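Local coordinates for protein GphF Dehydratase 1 (Archangium violaceum, PDB 6MBF) that probably acts as a polyketide synthase dehydratase domain in gephyronic acid biosynthesis, eliminating water from the growing chain and taking part in rearrangement of the resulting olefin, at residues Tyr54-Met57 and Ala58-Ala62; Ala190-Ser193 and Ala194-Leu198. All coordinates share one frame; numbering follows the deposited sequence.

In the fold
Contact 1 is two turns of helix 52-65, in the first hotdog half of the dehydratase; contact 2 is the loop of the second half that ends just before helix 200-214. Their centres lie about 13 Å apart, and Glu56 joins them. Its OE2 accepts a hydrogen bond from Glu197 N at 2.7 Å, while OE1 takes Leu198 N at 2.9 Å, so one carboxylate grips two successive amides. Beside this pair, Ala60 CA packs on Glu197 CG at 3.6 Å. Contact 1 is buried and contact 2 is nearer the surface. A bound magnesium ion sits about 7 Å from the side chain of Tyr54.

Contact 1 (Tyr54-Met57 and Ala58-Ala62); sequences YLEM and ALAAA
Four backbone bonds tie Tyr54-Met57 to Ala58-Ala62, each an amide reaching back four residues in regular alpha-helical fashion. Ala58 N donates to Tyr54 O, Leu59 N to Leu55 O and Ala61 N to Met57 O. Ala60 N donates to Glu56 O at 2.8 Å.

Side chains of the later turn settle against carbonyls of the earlier one. Leu59 CG lies 3.3 Å from Leu55 O, and Ala60 CB is equally close to Glu56 O. This is the central helix of a hotdog fold, with Ala58 and Leu59 turned onto strand 73-81 and Met57 and Ala58 meeting strand 103-109. Ala58 thus touches Val76 of one strand and Phe104 of the other.

Glu56 carries the carboxylate, on another side of the helix. Its CG stands anti to the backbone N (chi1 165°), and a bend at chi2 (63°) swings the carboxylate along the helix, bringing OE2 alongside Ala60 CB at 4.1 Å. OE1 passes Leu59 CD1 at 4.3 Å. The buried carboxylate is satisfied by His9, which donates from NE2 to OE2, and by the amides of Glu197 and Leu198; these donors would be expected to favour its charged form.

Contact 2 (Ala190-Ser193 and Ala194-Leu198); sequences AQES and ASYEL
Glu192 and Tyr196 run side by side in the same direction, their far ends joined by a water. Glu192 keeps CG beside its own backbone N (chi1 -61°) and is extended beyond it, which carries the carboxylate out along the tyrosine. OE1 reaches the ring at its edge, in plane, 4.0 Å from CE2, while carboxylate and ring are turned 57° from each other. Water 2, also at that edge, donates to Glu192 OE1 at 2.7 Å and is hydrogen-bonded to Tyr196 OH. The same OE1 accepts from His199 NE2, so the carboxylate is held by both a water and an imidazole, and the ring of His199 meets that of Tyr196.

Ser195 brings its CB to 3.4 Å from Glu192 O. Above the plane of that carbonyl, Ser195 N donates to the oxygen at 3.0 Å. In Ser193 the hydroxyl is tucked between backbone N and carbonyl carbon (chi1 73°), which sets OG 3.1 Å from Ala194 N, at an angle too poor for a hydrogen bond. On the backbone, water 1 links Gln191 O to Ala194 N. Water 3 donates to Ser193 O and also to Tyr196 O, the latter at 2.6 Å, bridging two carbonyl oxygens that lie 3.5 Å apart.

With Ser193 and Ala194 both in helical conformation at its corners, the Glu192-Ser195 bond closes a type I beta turn, set in the water-braced loop that leads into helix 200-214 of the second hotdog.

Contact 1 (Tyr54-Met57 and Ala58-Ala62)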
loop_
_atom_site.group_PDB
_atom_site.type_symbol
_atom_site.label_atom_id
_atom_site.label_comp_id
_atom_site.label_asym_id
_atom_site.label_seq_id
_atom_site.Cartn_x
_atom_site.Cartn_y
_atom_site.Cartn_z
ATOM N N TYR A 54 -5.045 1.642 1.901
ATOM C CA TYR A 54 -6.196 1.871 1.031
ATOM C C TYR A 54 -6.211 0.886 -0.129
ATOM O O TYR A 54 -7.282 0.431 -0.548
ATOM C CB TYR A 54 -6.175 3.310 0.509
ATOM C CG TYR A 54 -5.976 4.322 1.612
ATOM C CD1 TYR A 54 -6.755 4.276 2.762
ATOM C CD2 TYR A 54 -4.993 5.303 1.521
ATOM C CE1 TYR A 54 -6.573 5.190 3.790
ATOM C CE2 TYR A 54 -4.801 6.225 2.547
ATOM C CZ TYR A 54 -5.594 6.164 3.677
ATOM O OH TYR A 54 -5.408 7.073 4.701
ATOM N N LEU A 55 -5.040 0.551 -0.668
ATOM C CA LEU A 55 -4.994 -0.437 -1.742
ATOM C C LEU A 55 -5.488 -1.794 -1.253
ATOM O O LEU A 55 -6.248 -2.478 -1.955
ATOM C CB LEU A 55 -3.572 -0.542 -2.292
ATOM C CG LEU A 55 -3.001 0.725 -2.938
ATOM C CD1 LEU A 55 -1.589 0.477 -3.454
ATOM C CD2 LEU A 55 -3.912 1.176 -4.072
ATOM N N GLU A 56 -5.083 -2.194 -0.040
ATOM C CA GLU A 56 -5.553 -3.462 0.513
ATOM C C GLU A 56 -7.062 -3.441 0.736
ATOM O O GLU A 56 -7.761 -4.404 0.403
ATOM C CB GLU A 56 -4.823 -3.791 1.823
ATOM C CG GLU A 56 -5.506 -4.903 2.655
ATOM C CD GLU A 56 -5.564 -6.268 1.960
ATOM O OE1 GLU A 56 -4.917 -6.483 0.907
ATOM O OE2 GLU A 56 -6.272 -7.148 2.487
ATOM N N MET A 57 -7.580 -2.354 1.311
ATOM C CA MET A 57 -9.021 -2.259 1.517
ATOM C C MET A 57 -9.775 -2.402 0.199
ATOM O O MET A 57 -10.805 -3.083 0.132
ATOM C CB MET A 57 -9.356 -0.942 2.199
ATOM C CG MET A 57 -8.868 -0.884 3.648
ATOM S SD MET A 57 -9.057 0.747 4.392
ATOM C CE MET A 57 -10.841 0.844 4.560
ATOM N N ALA A 58 -9.254 -1.794 -0.869
ATOM C CA ALA A 58 -9.911 -1.878 -2.171
ATOM C C ALA A 58 -9.831 -3.287 -2.752
ATOM O O ALA A 58 -10.817 -3.787 -3.308
ATOM C CB ALA A 58 -9.303 -0.860 -3.132
ATOM N N LEU A 59 -8.670 -3.941 -2.645
ATOM C CA LEU A 59 -8.568 -5.326 -3.102
ATOM C C LEU A 59 -9.511 -6.228 -2.324
ATOM O O LEU A 59 -10.165 -7.108 -2.899
ATOM C CB LEU A 59 -7.130 -5.829 -2.957
ATOM C CG LEU A 59 -6.073 -5.194 -3.847
ATOM C CD1 LEU A 59 -4.707 -5.468 -3.247
ATOM C CD2 LEU A 59 -6.171 -5.743 -5.284
ATOM N N ALA A 60 -9.595 -6.013 -1.011
ATOM C CA ALA A 60 -10.471 -6.809 -0.167
ATOM C C ALA A 60 -11.931 -6.559 -0.517
ATOM O O ALA A 60 -12.733 -7.500 -0.548
ATOM C CB ALA A 60 -10.191 -6.499 1.306
ATOM N N ALA A 61 -12.283 -5.303 -0.810
ATOM C CA ALA A 61 -13.639 -4.998 -1.255
ATOM C C ALA A 61 -13.928 -5.642 -2.600
ATOM O O ALA A 61 -15.023 -6.172 -2.818
ATOM C CB ALA A 61 -13.849 -3.486 -1.334
ATOM N N ALA A 62 -12.957 -5.605 -3.520
ATOM C CA ALA A 62 -13.143 -6.270 -4.808
ATOM C C ALA A 62 -13.438 -7.750 -4.615
ATOM O O ALA A 62 -14.311 -8.315 -5.291
ATOM C CB ALA A 62 -11.903 -6.087 -5.680
#

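Contact 2 (Ala190-Ser193 and Ala194-Leu198)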
loop_
_atom_site.group_PDB
_atom_site.type_symbol
_atom_site.label_atom_id
_atom_site.label_comp_id
_atom_site.label_asym_id
_atom_site.label_seq_id
_atom_site.Cartn_x
_atom_site.Cartn_y
_atom_site.Cartn_z
ATOM N N ALA A 190 4.087 -12.019 9.419
ATOM C CA ALA A 190 4.106 -13.265 8.662
ATOM C C ALA A 190 3.035 -14.239 9.133
ATOM O O ALA A 190 2.672 -15.148 8.385
ATOM C CB ALA A 190 5.478 -13.932 8.755
ATOM N N GLN A 191 2.527 -14.073 10.352
ATOM C CA GLN A 191 1.489 -14.959 10.864
ATOM C C GLN A 191 0.094 -14.573 10.393
ATOM O O GLN A 191 -0.859 -15.321 10.647
ATOM C CB GLN A 191 1.531 -14.974 12.396
ATOM C CG GLN A 191 2.859 -15.436 12.967
ATOM C CD GLN A 191 3.362 -16.689 12.283
ATOM O OE1 GLN A 191 4.432 -16.693 11.672
ATOM N NE2 GLN A 191 2.586 -17.764 12.376
ATOM N N GLU A 192 -0.048 -13.436 9.715
ATOM C CA GLU A 192 -1.341 -12.871 9.354
ATOM C C GLU A 192 -1.664 -13.033 7.874
ATOM O O GLU A 192 -2.421 -12.228 7.322
ATOM C CB GLU A 192 -1.386 -11.393 9.735
ATOM C CG GLU A 192 -1.200 -11.142 11.205
ATOM C CD GLU A 192 -0.887 -9.687 11.529
ATOM O OE1 GLU A 192 -0.485 -8.921 10.623
ATOM O OE2 GLU A 192 -1.037 -9.314 12.707
ATOM N N SER A 193 -1.122 -14.066 7.220
ATOM C CA SER A 193 -1.341 -14.223 5.783
ATOM C C SER A 193 -2.798 -14.521 5.454
ATOM O O SER A 193 -3.270 -14.167 4.368
ATOM C CB SER A 193 -0.436 -15.323 5.216
ATOM O OG SER A 193 -0.877 -16.611 5.613
ATOM N N ALA A 194 -3.525 -15.169 6.363
ATOM C CA ALA A 194 -4.934 -15.433 6.113
ATOM C C ALA A 194 -5.799 -14.186 6.238
ATOM O O ALA A 194 -6.978 -14.232 5.871
ATOM C CB ALA A 194 -5.447 -16.511 7.070
ATOM N N SER A 195 -5.252 -13.079 6.737
ATOM C CA SER A 195 -6.082 -11.932 7.072
ATOM C C SER A 195 -6.191 -10.907 5.955
ATOM O O SER A 195 -7.178 -10.162 5.920
ATOM C CB SER A 195 -5.545 -11.235 8.330
ATOM O OG SER A 195 -5.644 -12.086 9.456
ATOM N N TYR A 196 -5.213 -10.845 5.057
ATOM C CA TYR A 196 -5.140 -9.806 4.039
ATOM C C TYR A 196 -5.100 -10.425 2.649
ATOM O O TYR A 196 -4.584 -11.531 2.454
ATOM C CB TYR A 196 -3.885 -8.928 4.210
ATOM C CG TYR A 196 -3.836 -8.128 5.490
ATOM C CD1 TYR A 196 -4.547 -6.941 5.625
ATOM C CD2 TYR A 196 -3.067 -8.557 6.564
ATOM C CE1 TYR A 196 -4.493 -6.198 6.813
ATOM C CE2 TYR A 196 -3.003 -7.830 7.742
ATOM C CZ TYR A 196 -3.717 -6.651 7.864
ATOM O OH TYR A 196 -3.656 -5.926 9.037
ATOM N N GLU A 197 -5.608 -9.686 1.663
ATOM C CA GLU A 197 -5.369 -10.103 0.291
ATOM C C GLU A 197 -3.889 -9.984 -0.042
ATOM O O GLU A 197 -3.265 -10.947 -0.498
ATOM C CB GLU A 197 -6.223 -9.283 -0.673
ATOM C CG GLU A 197 -7.691 -9.150 -0.233
ATOM C CD GLU A 197 -8.440 -10.488 -0.239
ATOM O OE1 GLU A 197 -9.549 -10.565 0.333
ATOM O OE2 GLU A 197 -7.923 -11.468 -0.798
ATOM N N LEU A 198 -3.309 -8.808 0.199
ATOM C CA LEU A 198 -1.863 -8.602 0.107
ATOM C C LEU A 198 -1.448 -7.784 1.319
ATOM O O LEU A 198 -1.854 -6.625 1.452
ATOM C CB LEU A 198 -1.485 -7.888 -1.186
ATOM C CG LEU A 198 0.015 -7.695 -1.387
ATOM C CD1 LEU A 198 0.726 -9.041 -1.487
ATOM C CD2 LEU A 198 0.265 -6.870 -2.617
HETATM O O HOH W 1 -3.051 -15.843 9.060
HETATM O O HOH W 2 -1.711 -6.520 10.775
HETATM O O HOH W 3 -5.351 -14.032 2.099
HETATM O O HOH W 4 -2.246 -11.793 4.177
#